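Local atomic coordinates of pyocin-S2 (Pseudomonas aeruginosa, PDB entry 5ODW), a protein that kills sensitive bacteria by breaking down chromosomal DNA and blocking lipid synthesis, its N-terminal part, present here, probably serving receptor binding and cell entry. Residues V47-G50 against M51-Y54; S148-Y152 against G153-D157; E82-E86 against A87-G91. All coordinates share one frame; numbering follows the deposited sequence.

Contact 1 (V47-G50 against M51-Y54)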
loop_
_atom_site.group_PDB
_atom_site.type_symbol
_atom_site.label_atom_id
_atom_site.label_comp_id
_atom_site.label_asym_id
_atom_site.label_seq_id
_atom_site.Cartn_x
_atom_site.Cartn_y
_atom_site.Cartn_z
ATOM N N VAL C 47 14.866 -4.715 13.042
ATOM C CA VAL C 47 15.290 -3.692 14.014
ATOM C C VAL C 47 15.605 -4.328 15.402
ATOM O O VAL C 47 16.748 -4.232 15.861
ATOM C CB VAL C 47 14.347 -2.461 14.099
ATOM C CG1 VAL C 47 14.921 -1.416 15.041
ATOM C CG2 VAL C 47 14.136 -1.841 12.727
ATOM N N GLY C 48 14.620 -5.012 15.992
ATOM C CA GLY C 48 14.737 -5.688 17.281
ATOM C C GLY C 48 15.969 -6.553 17.412
ATOM O O GLY C 48 16.763 -6.349 18.338
ATOM N N THR C 49 16.149 -7.503 16.463
ATOM C CA THR C 49 17.294 -8.430 16.440
ATOM C C THR C 49 18.597 -7.698 16.058
ATOM O O THR C 49 19.662 -8.068 16.549
ATOM C CB THR C 49 17.011 -9.685 15.588
ATOM O OG1 THR C 49 16.795 -9.304 14.236
ATOM C CG2 THR C 49 15.813 -10.492 16.091
ATOM N N GLY C 50 18.485 -6.634 15.259
ATOM C CA GLY C 50 19.620 -5.803 14.870
ATOM C C GLY C 50 20.234 -5.071 16.044
ATOM O O GLY C 50 21.461 -5.013 16.186
ATOM N N MET C 51 19.359 -4.534 16.904
ATOM C CA MET C 51 19.721 -3.814 18.118
ATOM C C MET C 51 20.321 -4.769 19.150
ATOM O O MET C 51 21.324 -4.428 19.790
ATOM C CB MET C 51 18.509 -3.041 18.668
ATOM C CG MET C 51 18.142 -1.763 17.855
ATOM S SD MET C 51 19.483 -0.733 17.129
ATOM C CE MET C 51 20.214 -0.022 18.601
ATOM N N GLN C 52 19.727 -5.996 19.251
ATOM C CA GLN C 52 20.116 -7.138 20.093
ATOM C C GLN C 52 21.519 -7.634 19.689
ATOM O O GLN C 52 22.330 -7.923 20.571
ATOM C CB GLN C 52 19.083 -8.268 19.918
ATOM C CG GLN C 52 19.276 -9.501 20.797
ATOM C CD GLN C 52 18.559 -10.710 20.219
ATOM O OE1 GLN C 52 17.326 -10.715 20.034
ATOM N NE2 GLN C 52 19.320 -11.767 19.913
ATOM N N GLU C 53 21.803 -7.742 18.369
ATOM C CA GLU C 53 23.095 -8.199 17.845
ATOM C C GLU C 53 24.184 -7.152 18.049
ATOM O O GLU C 53 25.347 -7.515 18.267
ATOM C CB GLU C 53 22.999 -8.610 16.364
ATOM C CG GLU C 53 22.239 -9.903 16.093
ATOM C CD GLU C 53 22.695 -11.102 16.898
ATOM O OE1 GLU C 53 23.854 -11.541 16.710
ATOM O OE2 GLU C 53 21.899 -11.591 17.734
ATOM N N TYR C 54 23.801 -5.854 17.986
ATOM C CA TYR C 54 24.686 -4.708 18.189
ATOM C C TYR C 54 25.168 -4.682 19.621
ATOM O O TYR C 54 26.368 -4.599 19.852
ATOM C CB TYR C 54 23.970 -3.390 17.846
ATOM C CG TYR C 54 24.862 -2.169 17.973
ATOM C CD1 TYR C 54 25.043 -1.539 19.202
ATOM C CD2 TYR C 54 25.533 -1.651 16.865
ATOM C CE1 TYR C 54 25.896 -0.451 19.336
ATOM C CE2 TYR C 54 26.365 -0.541 16.983
ATOM C CZ TYR C 54 26.547 0.050 18.222
ATOM O OH TYR C 54 27.359 1.143 18.357
#

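Contact 2 (S148-Y152 against G153-D157)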
loop_
_atom_site.group_PDB
_atom_site.type_symbol
_atom_site.label_atom_id
_atom_site.label_comp_id
_atom_site.label_asym_id
_atom_site.label_seq_id
_atom_site.Cartn_x
_atom_site.Cartn_y
_atom_site.Cartn_z
ATOM N N SER C 148 16.551 2.576 6.324
ATOM C CA SER C 148 16.707 1.609 5.234
ATOM C C SER C 148 15.665 0.507 5.184
ATOM O O SER C 148 15.430 -0.033 4.114
ATOM C CB SER C 148 18.104 0.994 5.244
ATOM O OG SER C 148 18.346 0.204 6.395
ATOM N N ARG C 149 15.082 0.131 6.334
ATOM C CA ARG C 149 14.103 -0.969 6.509
ATOM C C ARG C 149 14.678 -2.333 6.096
ATOM O O ARG C 149 13.939 -3.324 6.068
ATOM C CB ARG C 149 12.759 -0.737 5.792
ATOM C CG ARG C 149 12.114 0.606 5.973
ATOM C CD ARG C 149 10.901 0.756 5.082
ATOM N NE ARG C 149 11.192 0.604 3.654
ATOM C CZ ARG C 149 11.740 1.537 2.882
ATOM N NH1 ARG C 149 12.103 2.707 3.395
ATOM N NH2 ARG C 149 11.941 1.302 1.592
ATOM N N LYS C 150 15.985 -2.384 5.775
ATOM C CA LYS C 150 16.653 -3.610 5.345
ATOM C C LYS C 150 17.431 -4.307 6.468
ATOM O O LYS C 150 17.459 -3.838 7.610
ATOM C CB LYS C 150 17.524 -3.384 4.095
ATOM C CG LYS C 150 18.639 -2.355 4.203
ATOM C CD LYS C 150 19.124 -1.989 2.801
ATOM C CE LYS C 150 20.427 -1.241 2.810
ATOM N NZ LYS C 150 20.976 -1.115 1.446
ATOM N N PHE C 151 17.995 -5.478 6.126
ATOM C CA PHE C 151 18.745 -6.356 7.004
ATOM C C PHE C 151 19.953 -5.679 7.637
ATOM O O PHE C 151 20.720 -5.014 6.945
ATOM C CB PHE C 151 19.124 -7.645 6.270
ATOM C CG PHE C 151 19.749 -8.675 7.174
ATOM C CD1 PHE C 151 19.005 -9.284 8.177
ATOM C CD2 PHE C 151 21.089 -9.013 7.045
ATOM C CE1 PHE C 151 19.597 -10.223 9.022
ATOM C CE2 PHE C 151 21.672 -9.954 7.892
ATOM C CZ PHE C 151 20.930 -10.540 8.883
ATOM N N TYR C 152 20.110 -5.876 8.961
ATOM C CA TYR C 152 21.133 -5.288 9.819
ATOM C C TYR C 152 22.561 -5.662 9.464
ATOM O O TYR C 152 23.436 -4.815 9.588
ATOM C CB TYR C 152 20.854 -5.563 11.306
ATOM C CG TYR C 152 20.777 -7.021 11.708
ATOM C CD1 TYR C 152 21.917 -7.714 12.117
ATOM C CD2 TYR C 152 19.552 -7.682 11.780
ATOM C CE1 TYR C 152 21.852 -9.052 12.506
ATOM C CE2 TYR C 152 19.470 -9.011 12.202
ATOM C CZ TYR C 152 20.626 -9.697 12.544
ATOM O OH TYR C 152 20.551 -11.005 12.947
ATOM N N GLY C 153 22.771 -6.895 9.017
ATOM C CA GLY C 153 24.064 -7.470 8.648
ATOM C C GLY C 153 25.170 -6.567 8.131
ATOM O O GLY C 153 26.269 -6.563 8.700
ATOM N N GLU C 154 24.897 -5.804 7.045
ATOM C CA GLU C 154 25.889 -4.903 6.427
ATOM C C GLU C 154 26.255 -3.722 7.325
ATOM O O GLU C 154 27.422 -3.335 7.376
ATOM C CB GLU C 154 25.456 -4.436 5.011
ATOM C CG GLU C 154 24.279 -3.462 4.963
ATOM C CD GLU C 154 23.444 -3.474 3.698
ATOM O OE1 GLU C 154 22.260 -3.879 3.776
ATOM O OE2 GLU C 154 23.969 -3.066 2.637
ATOM N N PHE C 155 25.260 -3.172 8.041
ATOM C CA PHE C 155 25.413 -2.028 8.941
ATOM C C PHE C 155 26.241 -2.394 10.143
ATOM O O PHE C 155 27.198 -1.674 10.464
ATOM C CB PHE C 155 24.038 -1.490 9.394
ATOM C CG PHE C 155 23.188 -1.058 8.234
ATOM C CD1 PHE C 155 23.468 0.124 7.546
ATOM C CD2 PHE C 155 22.144 -1.857 7.784
ATOM C CE1 PHE C 155 22.704 0.508 6.439
ATOM C CE2 PHE C 155 21.375 -1.467 6.682
ATOM C CZ PHE C 155 21.657 -0.284 6.022
ATOM N N LEU C 156 25.869 -3.523 10.798
ATOM C CA LEU C 156 26.514 -4.074 11.972
ATOM C C LEU C 156 27.988 -4.377 11.695
ATOM O O LEU C 156 28.831 -3.988 12.504
ATOM C CB LEU C 156 25.737 -5.318 12.437
ATOM C CG LEU C 156 26.279 -6.115 13.630
ATOM C CD1 LEU C 156 26.294 -5.289 14.917
ATOM C CD2 LEU C 156 25.464 -7.360 13.829
ATOM N N ASP C 157 28.301 -5.017 10.540
ATOM C CA ASP C 157 29.668 -5.352 10.162
ATOM C C ASP C 157 30.501 -4.096 9.949
ATOM O O ASP C 157 31.635 -4.032 10.425
ATOM C CB ASP C 157 29.696 -6.270 8.930
ATOM C CG ASP C 157 29.425 -7.747 9.222
ATOM O OD1 ASP C 157 29.368 -8.119 10.422
ATOM O OD2 ASP C 157 29.301 -8.545 8.242
#

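Contact 3 (E82-E86 against A87-G91)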
loop_
_atom_site.group_PDB
_atom_site.type_symbol
_atom_site.label_atom_id
_atom_site.label_comp_id
_atom_site.label_asym_id
_atom_site.label_seq_id
_atom_site.Cartn_x
_atom_site.Cartn_y
_atom_site.Cartn_z
ATOM N N GLU C 82 59.383 -9.787 22.989
ATOM C CA GLU C 82 59.312 -10.840 21.965
ATOM C C GLU C 82 60.232 -10.549 20.764
ATOM O O GLU C 82 60.943 -11.430 20.295
ATOM C CB GLU C 82 57.879 -11.044 21.480
ATOM C CG GLU C 82 57.084 -12.057 22.285
ATOM C CD GLU C 82 57.691 -13.445 22.234
ATOM O OE1 GLU C 82 58.809 -13.584 21.702
ATOM O OE2 GLU C 82 57.052 -14.397 22.726
ATOM N N LEU C 83 60.210 -9.307 20.279
ATOM C CA LEU C 83 61.090 -8.861 19.193
ATOM C C LEU C 83 62.549 -8.855 19.598
ATOM O O LEU C 83 63.402 -9.151 18.765
ATOM C CB LEU C 83 60.712 -7.463 18.711
ATOM C CG LEU C 83 59.454 -7.334 17.870
ATOM C CD1 LEU C 83 59.180 -5.884 17.581
ATOM C CD2 LEU C 83 59.560 -8.111 16.551
ATOM N N LYS C 84 62.836 -8.480 20.857
ATOM C CA LYS C 84 64.175 -8.444 21.446
ATOM C C LYS C 84 64.784 -9.856 21.393
ATOM O O LYS C 84 65.909 -10.030 20.910
ATOM C CB LYS C 84 64.064 -7.999 22.914
ATOM C CG LYS C 84 65.168 -7.085 23.416
ATOM C CD LYS C 84 65.091 -6.928 24.939
ATOM C CE LYS C 84 63.953 -6.046 25.393
ATOM N NZ LYS C 84 63.796 -6.043 26.870
ATOM N N SER C 85 64.008 -10.865 21.864
ATOM C CA SER C 85 64.434 -12.262 21.903
ATOM C C SER C 85 64.411 -12.923 20.540
ATOM O O SER C 85 65.315 -13.709 20.250
ATOM C CB SER C 85 63.651 -13.052 22.940
ATOM O OG SER C 85 64.254 -12.842 24.210
ATOM N N GLU C 86 63.435 -12.557 19.680
ATOM C CA GLU C 86 63.332 -13.038 18.295
ATOM C C GLU C 86 64.589 -12.662 17.481
ATOM O O GLU C 86 64.907 -13.341 16.504
ATOM C CB GLU C 86 62.106 -12.428 17.612
ATOM C CG GLU C 86 60.856 -13.268 17.772
ATOM C CD GLU C 86 59.563 -12.578 17.399
ATOM O OE1 GLU C 86 59.570 -11.746 16.462
ATOM O OE2 GLU C 86 58.529 -12.906 18.022
ATOM N N ALA C 87 65.312 -11.597 17.914
ATOM C CA ALA C 87 66.523 -11.080 17.299
ATOM C C ALA C 87 67.795 -11.593 18.006
ATOM O O ALA C 87 68.901 -11.142 17.711
ATOM C CB ALA C 87 66.478 -9.572 17.324
ATOM N N GLY C 88 67.636 -12.510 18.944
ATOM C CA GLY C 88 68.771 -13.062 19.669
ATOM C C GLY C 88 69.289 -12.264 20.844
ATOM O O GLY C 88 70.164 -12.755 21.557
ATOM N N LEU C 89 68.752 -11.053 21.078
ATOM C CA LEU C 89 69.165 -10.199 22.200
ATOM C C LEU C 89 68.621 -10.718 23.548
ATOM O O LEU C 89 67.558 -11.350 23.553
ATOM C CB LEU C 89 68.718 -8.723 22.001
ATOM C CG LEU C 89 69.333 -7.911 20.872
ATOM C CD1 LEU C 89 68.745 -6.542 20.849
ATOM C CD2 LEU C 89 70.859 -7.815 20.998
ATOM N N PRO C 90 69.286 -10.432 24.703
ATOM C CA PRO C 90 68.715 -10.867 25.985
ATOM C C PRO C 90 67.680 -9.844 26.450
ATOM O O PRO C 90 67.659 -8.721 25.923
ATOM C CB PRO C 90 69.934 -10.901 26.910
ATOM C CG PRO C 90 70.838 -9.828 26.383
ATOM C CD PRO C 90 70.534 -9.656 24.910
ATOM N N GLY C 91 66.821 -10.262 27.374
ATOM C CA GLY C 91 65.766 -9.424 27.908
ATOM C C GLY C 91 66.275 -8.213 28.652
ATOM O O GLY C 91 65.722 -7.121 28.528
#

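Contact 1 (V47-G50 against M51-Y54)
Of the Tyr54 side chain, only CB comes near V47-G50, 3.4 Å from Gly50 O; its flat ring runs on away from V47-G50 and meets the ring of Tyr141 on helix 133-148, the two planes about 35° apart. The hydroxyl of Tyr54 is hydrogen-bonded to Ser137 OG and to Arg58 NH1. The motif is the opening turns of an α-helix, 47-70, and the two segments are joined by four successive i to i+4 backbone bonds. Met51 N meets Val47 O at 2.8 Å, almost in line with the C=O. The next three donors, on Gln52, Glu53 and Tyr54, lie tilted from the carbonyl planes of Gly48, Thr49 and Gly50. Gly50 O has a second partner in the hydroxyl of Tyr141, which ties this turn to the neighbouring helix.

Among side chains, Val47 CG1 and Met51 CG make an apolar contact at 4.3 Å on the flank where both residues also pack on a second protein of the assembly. Met51 then bends at chi2 and chi3, and its end passes over to Glu138, Tyr141 and Gln142. On another flank Gln52, with CG anti to its backbone N (chi1 -176°), extends until the amide oxygen OE1 lies 4.2 Å from the methyl Thr49 CG2. Glu53 bends its chain at chi2, but its nearest approach is made before the bend: CG, set beside the residue's own backbone N (chi1 -71°), comes to 3.2 Å from Thr49 O.

Contact 2 (S148-Y152 against G153-D157)
Tyr152 O receives two backbone N-H groups from the first turn of helix 153-204: Leu156 N at 3.0 Å, in a nearly straight bond (173°), and Phe155 N at 2.9 Å, in a weak, bent one. This is the junction of a helix-loop-helix, where a short loop leads out of helix 133-148 and into the long helix that follows. The side chains of Tyr152 and Leu156 lie side by side and point the same way, with Tyr152 CD1 4.0 Å from Leu156 CD2. The ring of Phe155 turns its edge to both Tyr152 O and Phe151 O, and Lys150 CG also lies at the edge, in the ring plane. One face of the Phe155 ring carries Glu154 CG, offset toward the rim. The Phe151 ring instead lays a face against the backbone, with Gly153 N 3.3 Å from Phe151 CD2, and its CE1 stands over one face of the Tyr152 ring, offset toward the rim.

Further out, Ser148 OG, hydrogen-bonded to Gln144 O one turn back in helix 133-148, touches Phe155 CZ at 3.4 Å. The chain leaves that helix at Arg149, with positive phi, and Lys150 then runs extended across Glu154 and Phe155, roughly at right angles to both. Its CE comes 3.6 Å from Phe155 CZ. The stronger partner of its ammonium group is an acidic side chain of the second protein of the assembly, with which it forms a salt bridge, and the lysine thereby links this turn to the interface. Within the turn the same group makes a long salt bridge, Lys150 NZ lying 3.8 Å from Glu154 OE2.

Contact 3 (E82-E86 against A87-G91)
Lys84 NZ is gripped from several directions. It donates to Gly91 O at 2.8 Å, lying in the carbonyl plane on a lone pair, forms a salt bridge with Asp81 OD1 one turn back along the helix, and has a long, weak ion pair with Glu102 OE2 of helix 96-121. With carboxylates this close the ammonium is probably stabilised in its charged form. The lysine reaches across the turn by an otherwise extended chain with one bend at chi3 (-74°), which directs NZ to Gly91. On the way its CD passes 3.3 Å from Pro90 O; Lys84 is buried although most of the contact is exposed.

The backbone of the same residue is engaged as well. Lys84 O accepts two weak bonds, from Leu89 N at 3.0 Å and from Ala87 N at 3.4 Å. Ala87 N is also weakly bonded to Leu83 O, so its single N-H is divided between two carbonyls. A firmer bond joins Gly88 N to Ser85 O at 2.9 Å, although the donor stands well above the carbonyl plane and not on a lone pair. Leu89 CB rests 3.3 Å from Lys84 O, and the leucine side chain crosses that of Lys84 at about a right angle before packing on Asp98, Asp101 and Ile105 of helix 96-121.

Gly88 makes the reversal with a positive phi of 83°; having no side chain, it does not press on the carbonyl of Ala87. The 6→1 bond from Leu89 N to Lys84 O, enclosing the bond from Gly88 N to Ser85 O, with Gly88 as the C-prime residue, is the Schellman motif that ends helix 72-86.

In the fold
From the N terminus, a two-stranded antiparallel hairpin (12-14, 24-26) and a long loop lead to contact 1, which starts helix 47-70. Contact 3 comes next, turning the chain out of helix 72-86 into the loop before helix 96-121. Contact 2 follows last, closing the link between helices 133-148 and 153-204. The three are in series; none nests within or crosses another. Contacts 1 and 2, with centres about 10 Å apart, touch directly: Tyr152 and Leu156 pack on the turn at 49-54, tying the start of helix 47-70 to that of helix 153-204, with Tyr141 of helix 133-148 also in touch, near the second protein. Contact 3 lies beyond the chain's centre, its own centre about 46 Å from those of both others.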